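Local structure of magnesium transporter (Enterococcus faecalis, 2OUX) at residues Leu46-Arg51 and Leu81-Pro86. The protein probably transports magnesium across the cell membrane as a homodimer, this chain being its cytosolic part with an N domain and paired CBS domains. Numbering follows the deposited sequence.
Sequences LDEKDR and LAEMRP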
# COMPACT_ATOMS: atom_id res chain seq x y z
N LEU A 46 -7.33 19.19 -22.27
CA LEU A 46 -7.60 20.60 -22.53
C LEU A 46 -6.63 21.27 -23.48
O LEU A 46 -5.44 20.94 -23.51
CB LEU A 46 -7.60 21.38 -21.21
CG LEU A 46 -8.40 20.81 -20.03
CD1 LEU A 46 -8.42 21.81 -18.90
CD2 LEU A 46 -9.81 20.48 -20.49
N ASP A 47 -7.15 22.23 -24.26
CA ASP A 47 -6.33 23.00 -25.18
C ASP A 47 -5.63 24.04 -24.31
O ASP A 47 -5.92 24.15 -23.13
CB ASP A 47 -7.21 23.67 -26.26
CG ASP A 47 -8.33 24.53 -25.67
OD1 ASP A 47 -9.45 24.53 -26.25
OD2 ASP A 47 -8.10 25.23 -24.65
N GLU A 48 -4.71 24.80 -24.89
CA GLU A 48 -3.99 25.79 -24.11
C GLU A 48 -4.89 26.82 -23.45
O GLU A 48 -4.59 27.33 -22.36
CB GLU A 48 -2.95 26.49 -24.98
CG GLU A 48 -2.40 27.76 -24.36
CD GLU A 48 -1.34 28.41 -25.20
OE1 GLU A 48 -1.55 28.54 -26.43
OE2 GLU A 48 -0.29 28.80 -24.64
N LYS A 49 -6.00 27.14 -24.10
CA LYS A 49 -6.93 28.14 -23.58
C LYS A 49 -7.57 27.68 -22.28
O LYS A 49 -7.55 28.38 -21.27
CB LYS A 49 -8.01 28.44 -24.63
CG LYS A 49 -7.44 28.80 -25.99
CD LYS A 49 -8.53 28.94 -27.05
CE LYS A 49 -9.36 30.20 -26.88
NZ LYS A 49 -10.34 30.38 -28.01
N ASP A 50 -8.15 26.48 -22.30
CA ASP A 50 -8.80 25.95 -21.12
C ASP A 50 -7.83 25.68 -19.96
O ASP A 50 -8.22 25.76 -18.80
CB ASP A 50 -9.58 24.68 -21.49
CG ASP A 50 -10.67 24.95 -22.52
OD1 ASP A 50 -11.41 25.94 -22.36
OD2 ASP A 50 -10.80 24.18 -23.49
N ARG A 51 -6.57 25.37 -20.27
CA ARG A 51 -5.60 25.13 -19.21
C ARG A 51 -5.44 26.41 -18.40
O ARG A 51 -5.37 26.39 -17.17
CB ARG A 51 -4.23 24.74 -19.77
CG ARG A 51 -4.17 23.44 -20.52
CD ARG A 51 -2.71 23.07 -20.80
NE ARG A 51 -2.57 22.32 -22.04
CZ ARG A 51 -1.88 22.74 -23.09
NH1 ARG A 51 -1.25 23.90 -23.04
NH2 ARG A 51 -1.81 21.99 -24.18
N LEU A 81 4.60 24.24 -17.70
CA LEU A 81 5.16 25.15 -16.72
C LEU A 81 5.43 26.54 -17.31
O LEU A 81 5.23 27.54 -16.63
CB LEU A 81 6.47 24.57 -16.16
CG LEU A 81 6.43 23.18 -15.51
CD1 LEU A 81 7.50 23.14 -14.42
CD2 LEU A 81 5.06 22.90 -14.90
N ALA A 82 5.88 26.58 -18.56
CA ALA A 82 6.17 27.85 -19.22
C ALA A 82 4.94 28.74 -19.30
O ALA A 82 5.01 29.92 -18.96
CB ALA A 82 6.72 27.59 -20.61
N GLU A 83 3.82 28.18 -19.74
CA GLU A 83 2.58 28.94 -19.86
C GLU A 83 2.09 29.47 -18.52
O GLU A 83 1.26 30.38 -18.46
CB GLU A 83 1.49 28.09 -20.53
CG GLU A 83 1.12 26.82 -19.79
CD GLU A 83 0.21 25.91 -20.60
OE1 GLU A 83 0.50 25.69 -21.80
OE2 GLU A 83 -0.78 25.39 -20.05
N MSE A 84 2.61 28.92 -17.43
CA MSE A 84 2.22 29.36 -16.10
C MSE A 84 3.04 30.57 -15.69
O MSE A 84 4.17 30.74 -16.16
CB MSE A 84 2.45 28.26 -15.06
CG MSE A 84 1.38 27.20 -14.97
SE MSE A 84 2.02 25.65 -13.98
CE MSE A 84 2.13 26.37 -12.24
N ARG A 85 2.49 31.42 -14.84
CA ARG A 85 3.23 32.57 -14.36
C ARG A 85 4.31 31.99 -13.48
O ARG A 85 4.02 31.26 -12.52
CB ARG A 85 2.34 33.50 -13.54
CG ARG A 85 1.33 34.30 -14.33
CD ARG A 85 0.39 35.01 -13.38
NE ARG A 85 -0.21 34.06 -12.44
CZ ARG A 85 -0.98 34.40 -11.42
NH1 ARG A 85 -1.27 35.67 -11.19
NH2 ARG A 85 -1.47 33.46 -10.62
N PRO A 86 5.58 32.29 -13.79
CA PRO A 86 6.73 31.80 -13.03
C PRO A 86 6.47 31.67 -11.53
O PRO A 86 6.80 30.65 -10.93
CB PRO A 86 7.81 32.82 -13.36
CG PRO A 86 7.53 33.10 -14.80
CD PRO A 86 6.01 33.23 -14.84
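R51 and E83 form a salt bridge that ties the first turn of helix 48-57 to the short helix 79-83, within the all-helical N domain of this MgtE. The tight part is small and belongs to these two residues. NH1 of R51 sits 2.8 Å from OE1 of E83, and the carboxylate comes in at the edge of the guanidinium with the two planes only 25° apart. The same NH1 also makes a weak hydrogen bond to E83 OE2, at 3.4 Å. That oxygen packs against the arginine's aliphatic stem as well, 3.1 Å from R51 CD, and accepts a hydrogen bond from Y55 one turn further along helix 48-57, so both carboxylate oxygens have partners on that helix. E83 gets there with CG between its backbone N and carbonyl carbon (chi1 60°) and the rest of the chain extended. R51 CG lies beside its backbone N, anti to the carbonyl carbon, which sends the chain toward the start of its helix; with a further bend at chi3, one face of the guanidinium lies against D47 C and E48 CA. A second tie runs from Q52, whose NE2 donates to the backbone O of E83.

The other side is loose. E48 is exposed, and its OE2 stops 4.3 Å from E83 OE1, a like-charge approach that R51 probably offsets. This is a surface contact, away from the magnesium sites. Behind the arginine, D47 N-caps helix 48-57: its OD2 accepts from the backbone N of D50 at 2.7 Å, with an N-H...O angle of 173°.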